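Local coordinates for FAD-binding oxidoreductase (Gulosibacter chungangensis, PDB 7PBI) that oxidises 4-ethylphenol with a covalently attached FAD cofactor and binds the related phenol isoeugenol in its active site, at the flavin-adenine dinucleotide and isoeugenol site. Coordinates in Å, arbitrary orientation; residue numbers count along the deposited sequence, not the author numbering.

The flavin-adenine dinucleotide and isoeugenol site. Residues 82-90, 92, 151-153, 160-161, 163-164, 167, 169, 228, 395, 397, 441, 477. With FAD (flavin-adenine dinucleotide), chain B; H7Y (isoeugenol), chain C.
This is the flavin cleft and phenol pocket of a 4-ethylphenol oxidase with the vanillyl-alcohol-oxidase-type fold. Strand 81-84, the glycine-containing loop after it and helix 158-163 hold the dinucleotide, while isoeugenol is fully buried beside the isoalloxazine. In the loop, the backbone nitrogens of Gly86 and Gly87 both donate to O2A of the adenosine-side phosphate, Gly87 N at 3.0 Å and nearly straight (171°); the absence of side chains lets the chain wrap closely round the phosphate. At the adenine end Ser85 OG, small and polar, meets N7A at 2.9 Å, and Met163, bent at chi2, lays CG over the five-membered ring.

Asn161, with CG anti to the backbone N (chi1 -176°), turns its amide tip into the fold between ribityl chain and pyrimidine. The two N-H groups of its ND2 are shared among three acceptors, flavin O2 (2.9 Å) on the straightest bond, the ribityl hydroxyl O3' (2.8 Å) on a strongly bent one, and O4', with O3' and O2 close to the amide plane. An alanine here would probably loosen the link between ribityl chain and flavin ring, since the amide contacts to O3', O4' and O2 would go. Val167 reads the pyrimidine edge by backbone, its carbonyl taking N3-H in plane at 3.0 Å.

The extended Arg477 lies flat between the Tyr92 ring and Glu164 CB; its NH2 meets the in-plane lone pair of Asn89 OD1, while NE forms a salt bridge with Glu164 OE1, fixing its rotation. Its positive charge near O2 would be expected to stabilise reduced flavin. Leu153 CD1 caps the benzenoid ring, whose methyl C8M is covalently bound to His395 NE2. Phe397 turns one face to isoeugenol, CZ 3.4 Å from CAF, with the rings nearly perpendicular (80°), and branched Ile441 packs CD1 against CAH. Together these contacts tether the flavin and hold the bound phenol beside it, as 4-ethylphenol presumably is held for oxidation.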
ATOM      1  N   HIS A  82       6.669 -25.785  -3.369  1.00 43.54           N
ATOM      2  CA  HIS A  82       7.205 -24.542  -2.759  1.00 43.28           C
ATOM      3  C   HIS A  82       8.070 -23.803  -3.778  1.00 38.93           C
ATOM      4  O   HIS A  82       9.169 -24.272  -4.054  1.00 38.19           O
ATOM      5  CB  HIS A  82       7.995 -24.811  -1.477  1.00 44.66           C
ATOM      6  CG  HIS A  82       8.552 -23.557  -0.902  1.00 45.21           C
ATOM      7  ND1 HIS A  82       9.854 -23.460  -0.456  1.00 46.15           N
ATOM      8  CD2 HIS A  82       7.999 -22.333  -0.748  1.00 46.34           C
ATOM      9  CE1 HIS A  82      10.068 -22.234  -0.013  1.00 48.11           C
ATOM     10  NE2 HIS A  82       8.944 -21.518  -0.187  1.00 45.16           N
ATOM     11  N   ALA A  83       7.569 -22.680  -4.284  1.00 39.44           N
ATOM     12  CA  ALA A  83       8.238 -21.826  -5.292  1.00 40.01           C
ATOM     13  C   ALA A  83       8.965 -20.684  -4.584  1.00 36.45           C
ATOM     14  O   ALA A  83       8.453 -20.174  -3.570  1.00 35.60           O
ATOM     15  CB  ALA A  83       7.231 -21.297  -6.288  1.00 41.35           C
ATOM     16  N   PHE A  84      10.120 -20.309  -5.115  1.00 35.02           N
ATOM     17  CA  PHE A  84      10.922 -19.162  -4.636  1.00 36.66           C
ATOM     18  C   PHE A  84      11.790 -18.652  -5.782  1.00 36.61           C
ATOM     19  O   PHE A  84      12.022 -19.383  -6.775  1.00 34.00           O
ATOM     20  CB  PHE A  84      11.760 -19.548  -3.411  1.00 39.65           C
ATOM     21  CG  PHE A  84      12.524 -20.839  -3.549  1.00 39.68           C
ATOM     22  CD1 PHE A  84      13.768 -20.862  -4.154  1.00 39.85           C
ATOM     23  CD2 PHE A  84      11.984 -22.033  -3.101  1.00 40.54           C
ATOM     24  CE1 PHE A  84      14.462 -22.051  -4.308  1.00 42.04           C
ATOM     25  CE2 PHE A  84      12.680 -23.222  -3.248  1.00 42.76           C
ATOM     26  CZ  PHE A  84      13.918 -23.230  -3.855  1.00 43.76           C
ATOM     27  N   SER A  85      12.262 -17.418  -5.629  1.00 39.82           N
ATOM     28  CA  SER A  85      13.061 -16.686  -6.645  1.00 42.90           C
ATOM     29  C   SER A  85      14.557 -16.961  -6.421  1.00 43.14           C
ATOM     30  O   SER A  85      15.158 -17.647  -7.263  1.00 39.12           O
ATOM     31  CB  SER A  85      12.713 -15.215  -6.625  1.00 41.99           C
ATOM     32  OG  SER A  85      11.328 -15.036  -6.904  1.00 40.57           O
ATOM     33  N   GLY A  86      15.125 -16.503  -5.302  1.00 46.08           N
ATOM     34  CA  GLY A  86      16.547 -16.732  -4.965  1.00 49.01           C
ATOM     35  C   GLY A  86      16.781 -18.017  -4.175  1.00 48.07           C
ATOM     36  O   GLY A  86      17.761 -18.720  -4.483  1.00 44.98           O
ATOM     37  N   GLY A  87      15.927 -18.306  -3.183  1.00 46.50           N
ATOM     38  CA  GLY A  87      16.093 -19.428  -2.237  1.00 43.40           C
ATOM     39  C   GLY A  87      17.091 -19.115  -1.137  1.00 39.65           C
ATOM     40  O   GLY A  87      17.585 -20.047  -0.502  1.00 37.89           O
ATOM     41  N   ARG A  88      17.355 -17.837  -0.884  1.00 41.83           N
ATOM     42  CA  ARG A  88      18.422 -17.386   0.050  1.00 44.08           C
ATOM     43  C   ARG A  88      17.783 -16.611   1.210  1.00 42.80           C
ATOM     44  O   ARG A  88      18.411 -15.611   1.664  1.00 45.84           O
ATOM     45  CB  ARG A  88      19.484 -16.589  -0.718  1.00 44.32           C
ATOM     46  CG  ARG A  88      20.171 -17.424  -1.791  1.00 48.63           C
ATOM     47  CD  ARG A  88      21.017 -16.649  -2.781  1.00 52.13           C
ATOM     48  NE  ARG A  88      21.604 -17.551  -3.766  1.00 54.69           N
ATOM     49  CZ  ARG A  88      21.040 -17.928  -4.920  1.00 58.43           C
ATOM     50  NH1 ARG A  88      21.675 -18.766  -5.726  1.00 58.73           N
ATOM     51  NH2 ARG A  88      19.850 -17.475  -5.277  1.00 62.01           N
ATOM     52  N   ASN A  89      16.630 -17.102   1.699  1.00 38.76           N
ATOM     53  CA  ASN A  89      15.823 -16.515   2.807  1.00 36.99           C
ATOM     54  C   ASN A  89      16.399 -16.940   4.162  1.00 35.64           C
ATOM     55  O   ASN A  89      15.628 -17.447   5.028  1.00 32.83           O
ATOM     56  CB  ASN A  89      14.337 -16.870   2.689  1.00 36.82           C
ATOM     57  CG  ASN A  89      13.447 -15.856   3.376  1.00 36.52           C
ATOM     58  OD1 ASN A  89      13.774 -14.669   3.439  1.00 37.48           O
ATOM     59  ND2 ASN A  89      12.321 -16.315   3.890  1.00 35.22           N
ATOM     60  N   LEU A  90      17.696 -16.679   4.343  1.00 36.25           N
ATOM     61  CA  LEU A  90      18.478 -17.019   5.557  1.00 36.55           C
ATOM     62  C   LEU A  90      17.907 -16.276   6.762  1.00 35.92           C
ATOM     63  O   LEU A  90      17.701 -15.055   6.672  1.00 33.90           O
ATOM     64  CB  LEU A  90      19.942 -16.627   5.356  1.00 38.66           C
ATOM     65  CG  LEU A  90      20.652 -17.297   4.183  1.00 40.25           C
ATOM     66  CD1 LEU A  90      22.077 -16.757   4.034  1.00 40.41           C
ATOM     67  CD2 LEU A  90      20.649 -18.809   4.358  1.00 40.33           C
ATOM     68  N   TYR A  92      15.057 -17.240   8.010  1.00 37.93           N
ATOM     69  CA  TYR A  92      13.617 -17.595   7.939  1.00 38.06           C
ATOM     70  C   TYR A  92      13.394 -18.975   7.307  1.00 40.62           C
ATOM     71  O   TYR A  92      12.207 -19.359   7.158  1.00 42.93           O
ATOM     72  CB  TYR A  92      12.848 -16.494   7.210  1.00 36.75           C
ATOM     73  CG  TYR A  92      12.980 -15.128   7.833  1.00 37.77           C
ATOM     74  CD1 TYR A  92      12.295 -14.798   8.993  1.00 38.56           C
ATOM     75  CD2 TYR A  92      13.778 -14.153   7.255  1.00 37.89           C
ATOM     76  CE1 TYR A  92      12.398 -13.539   9.561  1.00 36.55           C
ATOM     77  CE2 TYR A  92      13.892 -12.889   7.810  1.00 35.46           C
ATOM     78  CZ  TYR A  92      13.200 -12.585   8.968  1.00 35.09           C
ATOM     79  OH  TYR A  92      13.288 -11.362   9.558  1.00 35.86           O
ATOM     80  N   ALA A 151      18.635  -4.863   0.262  1.00 48.24           N
ATOM     81  CA  ALA A 151      18.822  -5.389   1.630  1.00 51.39           C
ATOM     82  C   ALA A 151      20.317  -5.659   1.848  1.00 50.00           C
ATOM     83  O   ALA A 151      21.117  -5.491   0.899  1.00 49.02           O
ATOM     84  CB  ALA A 151      17.974  -6.622   1.843  1.00 53.38           C
ATOM     85  N   GLU A 152      20.675  -6.074   3.061  1.00 49.12           N
ATOM     86  CA  GLU A 152      22.073  -6.029   3.552  1.00 47.28           C
ATOM     87  C   GLU A 152      22.952  -6.989   2.746  1.00 45.34           C
ATOM     88  O   GLU A 152      24.178  -6.780   2.747  1.00 49.59           O
ATOM     89  CB  GLU A 152      22.107  -6.288   5.057  1.00 48.04           C
ATOM     90  CG  GLU A 152      21.808  -5.029   5.859  1.00 53.11           C
ATOM     91  CD  GLU A 152      21.739  -5.171   7.378  1.00 58.24           C
ATOM     92  OE1 GLU A 152      22.423  -6.076   7.901  1.00 65.36           O
ATOM     93  OE2 GLU A 152      21.025  -4.364   8.052  1.00 50.85           O
ATOM     94  N   LEU A 153      22.366  -7.981   2.073  1.00 44.62           N
ATOM     95  CA  LEU A 153      23.125  -9.009   1.310  1.00 43.14           C
ATOM     96  C   LEU A 153      22.726  -8.961  -0.169  1.00 41.68           C
ATOM     97  O   LEU A 153      21.589  -9.320  -0.514  1.00 39.09           O
ATOM     98  CB  LEU A 153      22.872 -10.386   1.930  1.00 43.40           C
ATOM     99  CG  LEU A 153      23.200 -10.493   3.420  1.00 43.44           C
ATOM    100  CD1 LEU A 153      22.505 -11.691   4.045  1.00 46.15           C
ATOM    101  CD2 LEU A 153      24.699 -10.576   3.640  1.00 42.07           C
ATOM    102  N   GLY A 160      11.902 -11.806  -4.699  1.00 40.18           N
ATOM    103  CA  GLY A 160      11.682 -12.712  -3.558  1.00 40.24           C
ATOM    104  C   GLY A 160      11.613 -11.940  -2.255  1.00 39.99           C
ATOM    105  O   GLY A 160      10.766 -12.262  -1.405  1.00 36.75           O
ATOM    106  N   ASN A 161      12.496 -10.954  -2.095  1.00 42.26           N
ATOM    107  CA  ASN A 161      12.627 -10.154  -0.849  1.00 41.08           C
ATOM    108  C   ASN A 161      11.331  -9.369  -0.654  1.00 37.02           C
ATOM    109  O   ASN A 161      10.856  -9.267   0.479  1.00 37.27           O
ATOM    110  CB  ASN A 161      13.859  -9.248  -0.888  1.00 40.52           C
ATOM    111  CG  ASN A 161      14.067  -8.500   0.407  1.00 39.42           C
ATOM    112  OD1 ASN A 161      13.669  -7.347   0.523  1.00 42.61           O
ATOM    113  ND2 ASN A 161      14.658  -9.157   1.389  1.00 39.23           N
ATOM    114  N   MET A 163       8.316 -10.314  -1.770  1.00 37.83           N
ATOM    115  CA  MET A 163       7.302 -11.335  -1.383  1.00 39.46           C
ATOM    116  C   MET A 163       7.283 -11.537   0.144  1.00 37.39           C
ATOM    117  O   MET A 163       6.232 -11.908   0.668  1.00 35.45           O
ATOM    118  CB  MET A 163       7.594 -12.683  -2.055  1.00 44.95           C
ATOM    119  CG  MET A 163       7.694 -12.633  -3.584  1.00 49.16           C
ATOM    120  SD  MET A 163       6.120 -12.812  -4.415  1.00 47.78           S
ATOM    121  CE  MET A 163       5.644 -11.082  -4.371  1.00 56.87           C
ATOM    122  N   GLU A 164       8.396 -11.298   0.840  1.00 38.26           N
ATOM    123  CA  GLU A 164       8.524 -11.516   2.307  1.00 39.22           C
ATOM    124  C   GLU A 164       8.222 -10.227   3.078  1.00 38.78           C
ATOM    125  O   GLU A 164       8.328 -10.253   4.302  1.00 37.58           O
ATOM    126  CB  GLU A 164       9.933 -12.014   2.663  1.00 40.54           C
ATOM    127  CG  GLU A 164      10.139 -13.504   2.432  1.00 41.24           C
ATOM    128  CD  GLU A 164       9.398 -14.399   3.412  1.00 43.03           C
ATOM    129  OE1 GLU A 164       9.884 -14.543   4.577  1.00 42.11           O
ATOM    130  OE2 GLU A 164       8.308 -14.922   3.020  1.00 44.66           O
ATOM    131  N   VAL A 167      12.738  -5.293   3.553  1.00 43.67           N
ATOM    132  CA  VAL A 167      12.974  -3.817   3.542  1.00 44.94           C
ATOM    133  C   VAL A 167      14.464  -3.564   3.318  1.00 42.64           C
ATOM    134  O   VAL A 167      15.268  -4.405   3.740  1.00 42.37           O
ATOM    135  CB  VAL A 167      12.482  -3.108   4.829  1.00 40.89           C
ATOM    136  CG1 VAL A 167      11.061  -3.482   5.209  1.00 40.08           C
ATOM    137  CG2 VAL A 167      13.406  -3.352   6.001  1.00 39.97           C
ATOM    138  N   TYR A 169      17.038   0.351   3.022  1.00 42.19           N
ATOM    139  CA  TYR A 169      17.565   1.434   3.899  1.00 41.30           C
ATOM    140  C   TYR A 169      17.556   2.825   3.259  1.00 41.29           C
ATOM    141  O   TYR A 169      17.911   3.756   4.002  1.00 43.37           O
ATOM    142  CB  TYR A 169      18.973   1.068   4.368  1.00 40.79           C
ATOM    143  CG  TYR A 169      18.948  -0.198   5.168  1.00 41.62           C
ATOM    144  CD1 TYR A 169      18.542  -0.174   6.486  1.00 43.08           C
ATOM    145  CD2 TYR A 169      19.186  -1.424   4.573  1.00 43.19           C
ATOM    146  CE1 TYR A 169      18.437  -1.338   7.222  1.00 48.18           C
ATOM    147  CE2 TYR A 169      19.088  -2.600   5.294  1.00 46.19           C
ATOM    148  CZ  TYR A 169      18.711  -2.557   6.625  1.00 49.98           C
ATOM    149  OH  TYR A 169      18.613  -3.705   7.360  1.00 54.77           O
ATOM    150  N   CYS A 228       4.988 -16.013  -8.613  1.00 34.48           N
ATOM    151  CA  CYS A 228       5.261 -14.780  -9.382  1.00 36.08           C
ATOM    152  C   CYS A 228       6.377 -15.046 -10.382  1.00 38.22           C
ATOM    153  O   CYS A 228       7.446 -15.524  -9.958  1.00 43.01           O
ATOM    154  CB  CYS A 228       5.676 -13.611  -8.506  1.00 37.94           C
ATOM    155  SG  CYS A 228       5.881 -12.087  -9.465  1.00 38.26           S
ATOM    156  N   HIS A 395      21.982 -17.480  11.771  1.00 41.42           N
ATOM    157  CA  HIS A 395      21.005 -16.699  12.553  1.00 41.81           C
ATOM    158  C   HIS A 395      19.575 -17.204  12.368  1.00 40.41           C
ATOM    159  O   HIS A 395      19.322 -18.120  11.567  1.00 37.75           O
ATOM    160  CB  HIS A 395      21.217 -15.216  12.271  1.00 42.74           C
ATOM    161  CG  HIS A 395      21.140 -14.831  10.837  1.00 42.07           C
ATOM    162  ND1 HIS A 395      20.189 -15.350   9.991  1.00 45.72           N
ATOM    163  CD2 HIS A 395      21.829 -13.908  10.130  1.00 45.03           C
ATOM    164  CE1 HIS A 395      20.293 -14.778   8.805  1.00 48.21           C
ATOM    165  NE2 HIS A 395      21.329 -13.903   8.842  1.00 48.22           N
ATOM    166  N   PHE A 397      15.804 -15.336  13.223  1.00 48.44           N
ATOM    167  CA  PHE A 397      15.279 -13.976  13.492  1.00 45.12           C
ATOM    168  C   PHE A 397      14.072 -14.004  14.426  1.00 46.84           C
ATOM    169  O   PHE A 397      13.082 -14.745  14.157  1.00 53.08           O
ATOM    170  CB  PHE A 397      14.871 -13.297  12.193  1.00 43.26           C
ATOM    171  CG  PHE A 397      16.031 -12.732  11.435  1.00 41.74           C
ATOM    172  CD1 PHE A 397      16.803 -11.731  11.989  1.00 43.82           C
ATOM    173  CD2 PHE A 397      16.347 -13.206  10.178  1.00 43.69           C
ATOM    174  CE1 PHE A 397      17.872 -11.203  11.290  1.00 44.04           C
ATOM    175  CE2 PHE A 397      17.416 -12.677   9.475  1.00 43.57           C
ATOM    176  CZ  PHE A 397      18.181 -11.687  10.038  1.00 44.29           C
ATOM    177  N   ILE A 441      14.826  -5.996  15.428  1.00 49.19           N
ATOM    178  CA  ILE A 441      15.456  -7.205  14.841  1.00 47.90           C
ATOM    179  C   ILE A 441      16.453  -7.741  15.859  1.00 46.43           C
ATOM    180  O   ILE A 441      17.517  -7.119  16.019  1.00 47.44           O
ATOM    181  CB  ILE A 441      16.109  -6.898  13.492  1.00 46.25           C
ATOM    182  CG1 ILE A 441      15.042  -6.564  12.453  1.00 45.82           C
ATOM    183  CG2 ILE A 441      16.993  -8.056  13.047  1.00 45.97           C
ATOM    184  CD1 ILE A 441      15.492  -5.539  11.454  1.00 49.87           C
ATOM    185  N   ARG A 477       7.361 -11.343  10.643  1.00 45.90           N
ATOM    186  CA  ARG A 477       8.068 -12.290   9.745  1.00 43.48           C
ATOM    187  C   ARG A 477       8.739 -13.389  10.564  1.00 43.93           C
ATOM    188  O   ARG A 477       9.390 -13.056  11.577  1.00 45.75           O
ATOM    189  CB  ARG A 477       9.109 -11.512   8.950  1.00 43.44           C
ATOM    190  CG  ARG A 477       9.561 -12.207   7.680  1.00 43.97           C
ATOM    191  CD  ARG A 477      10.539 -11.313   6.956  1.00 43.54           C
ATOM    192  NE  ARG A 477      11.321 -12.043   5.978  1.00 42.12           N
ATOM    193  CZ  ARG A 477      12.285 -11.502   5.255  1.00 43.25           C
ATOM    194  NH1 ARG A 477      12.573 -10.219   5.402  1.00 44.81           N
ATOM    195  NH2 ARG A 477      12.952 -12.244   4.389  1.00 42.51           N
TER
HETATM  196  PA  FAD B 601      13.467 -16.096  -1.600  1.00 43.70           P
HETATM  197  O1A FAD B 601      14.013 -17.079  -0.612  1.00 44.86           O
HETATM  198  O2A FAD B 601      13.681 -16.355  -3.058  1.00 36.49           O
HETATM  199  O5B FAD B 601      11.898 -15.857  -1.322  1.00 39.21           O
HETATM  200  C5B FAD B 601      11.354 -15.859   0.031  1.00 39.77           C
HETATM  201  C4B FAD B 601       9.953 -16.440   0.063  1.00 40.62           C
HETATM  202  O4B FAD B 601       9.016 -15.568  -0.631  1.00 43.86           O
HETATM  203  C3B FAD B 601       9.733 -17.805  -0.603  1.00 41.57           C
HETATM  204  O3B FAD B 601      10.037 -18.916   0.233  1.00 44.83           O
HETATM  205  C2B FAD B 601       8.229 -17.736  -0.866  1.00 39.99           C
HETATM  206  O2B FAD B 601       7.466 -17.768   0.317  1.00 40.23           O
HETATM  207  C1B FAD B 601       8.108 -16.325  -1.405  1.00 39.72           C
HETATM  208  N9A FAD B 601       8.435 -16.170  -2.817  1.00 39.15           N
HETATM  209  C8A FAD B 601       9.615 -15.713  -3.365  1.00 39.92           C
HETATM  210  N7A FAD B 601       9.583 -15.657  -4.678  1.00 40.15           N
HETATM  211  C5A FAD B 601       8.300 -16.080  -5.009  1.00 41.30           C
HETATM  212  C6A FAD B 601       7.646 -16.231  -6.244  1.00 39.59           C
HETATM  213  N6A FAD B 601       8.216 -15.947  -7.411  1.00 42.41           N
HETATM  214  N1A FAD B 601       6.368 -16.674  -6.224  1.00 37.62           N
HETATM  215  C2A FAD B 601       5.800 -16.934  -5.040  1.00 39.23           C
HETATM  216  N3A FAD B 601       6.314 -16.827  -3.816  1.00 42.22           N
HETATM  217  C4A FAD B 601       7.587 -16.395  -3.870  1.00 41.24           C
HETATM  218  N1  FAD B 601      16.092  -9.346   4.763  1.00 40.25           N
HETATM  219  C2  FAD B 601      15.610  -8.108   4.526  1.00 43.89           C
HETATM  220  O2  FAD B 601      14.512  -7.947   3.998  1.00 44.24           O
HETATM  221  N3  FAD B 601      16.310  -6.980   4.835  1.00 46.32           N
HETATM  222  C4  FAD B 601      17.547  -7.024   5.427  1.00 45.89           C
HETATM  223  O4  FAD B 601      18.147  -5.976   5.665  1.00 44.55           O
HETATM  224  C4X FAD B 601      18.079  -8.311   5.719  1.00 45.47           C
HETATM  225  N5  FAD B 601      19.253  -8.390   6.302  1.00 46.89           N
HETATM  226  C5X FAD B 601      19.738  -9.640   6.589  1.00 45.22           C
HETATM  227  C6  FAD B 601      20.987  -9.725   7.233  1.00 43.70           C
HETATM  228  C7  FAD B 601      21.553 -10.933   7.566  1.00 44.11           C
HETATM  229  C7M FAD B 601      22.891 -10.969   8.263  1.00 44.77           C
HETATM  230  C8  FAD B 601      20.870 -12.131   7.244  1.00 46.52           C
HETATM  231  C8M FAD B 601      21.479 -13.479   7.590  1.00 48.50           C
HETATM  232  C9  FAD B 601      19.635 -12.058   6.589  1.00 45.34           C
HETATM  233  C9A FAD B 601      19.042 -10.824   6.257  1.00 43.77           C
HETATM  234  N10 FAD B 601      17.802 -10.703   5.614  1.00 41.92           N
HETATM  235  C10 FAD B 601      17.269  -9.448   5.344  1.00 42.60           C
HETATM  236  C1' FAD B 601      17.020 -11.901   5.241  1.00 42.45           C
HETATM  237  C2' FAD B 601      17.319 -12.445   3.824  1.00 41.34           C
HETATM  238  O2' FAD B 601      18.718 -12.535   3.582  1.00 43.38           O
HETATM  239  C3' FAD B 601      16.693 -11.627   2.689  1.00 41.19           C
HETATM  240  O3' FAD B 601      15.348 -11.307   3.013  1.00 41.52           O
HETATM  241  C4' FAD B 601      16.742 -12.323   1.322  1.00 40.99           C
HETATM  242  O4' FAD B 601      16.583 -11.368   0.273  1.00 43.41           O
HETATM  243  C5' FAD B 601      15.677 -13.378   1.136  1.00 40.29           C
HETATM  244  O5' FAD B 601      16.130 -14.348   0.138  1.00 37.94           O
HETATM  245  P   FAD B 601      15.621 -14.215  -1.365  1.00 41.22           P
HETATM  246  O1P FAD B 601      16.364 -15.169  -2.239  1.00 37.97           O
HETATM  247  O2P FAD B 601      15.614 -12.767  -1.740  1.00 41.16           O
HETATM  248  O3P FAD B 601      14.099 -14.686  -1.206  1.00 41.11           O
HETATM  249  CAA H7Y C 602      20.425  -6.828   9.981  1.00 80.37           C
HETATM  250  CAD H7Y C 602      19.010  -6.759   9.535  1.00 73.98           C
HETATM  251  CAE H7Y C 602      18.313  -8.075   9.246  1.00 73.39           C
HETATM  252  CAJ H7Y C 602      16.992  -8.084   8.869  1.00 74.51           C
HETATM  253  CAH H7Y C 602      16.441  -6.859   8.599  1.00 72.97           C
HETATM  254  CAF H7Y C 602      16.239  -9.255   8.775  1.00 73.62           C
HETATM  255  CAG H7Y C 602      14.912  -9.177   8.391  1.00 73.14           C
HETATM  256  CAK H7Y C 602      14.362  -7.936   8.119  1.00 78.87           C
HETATM  257  OAC H7Y C 602      13.063  -7.845   7.728  1.00 85.30           O
HETATM  258  CAL H7Y C 602      15.131  -6.761   8.225  1.00 78.57           C
HETATM  259  OAI H7Y C 602      14.587  -5.534   7.950  1.00 83.96           O
HETATM  260  CAB H7Y C 602      15.488  -4.390   7.904  1.00 87.71           C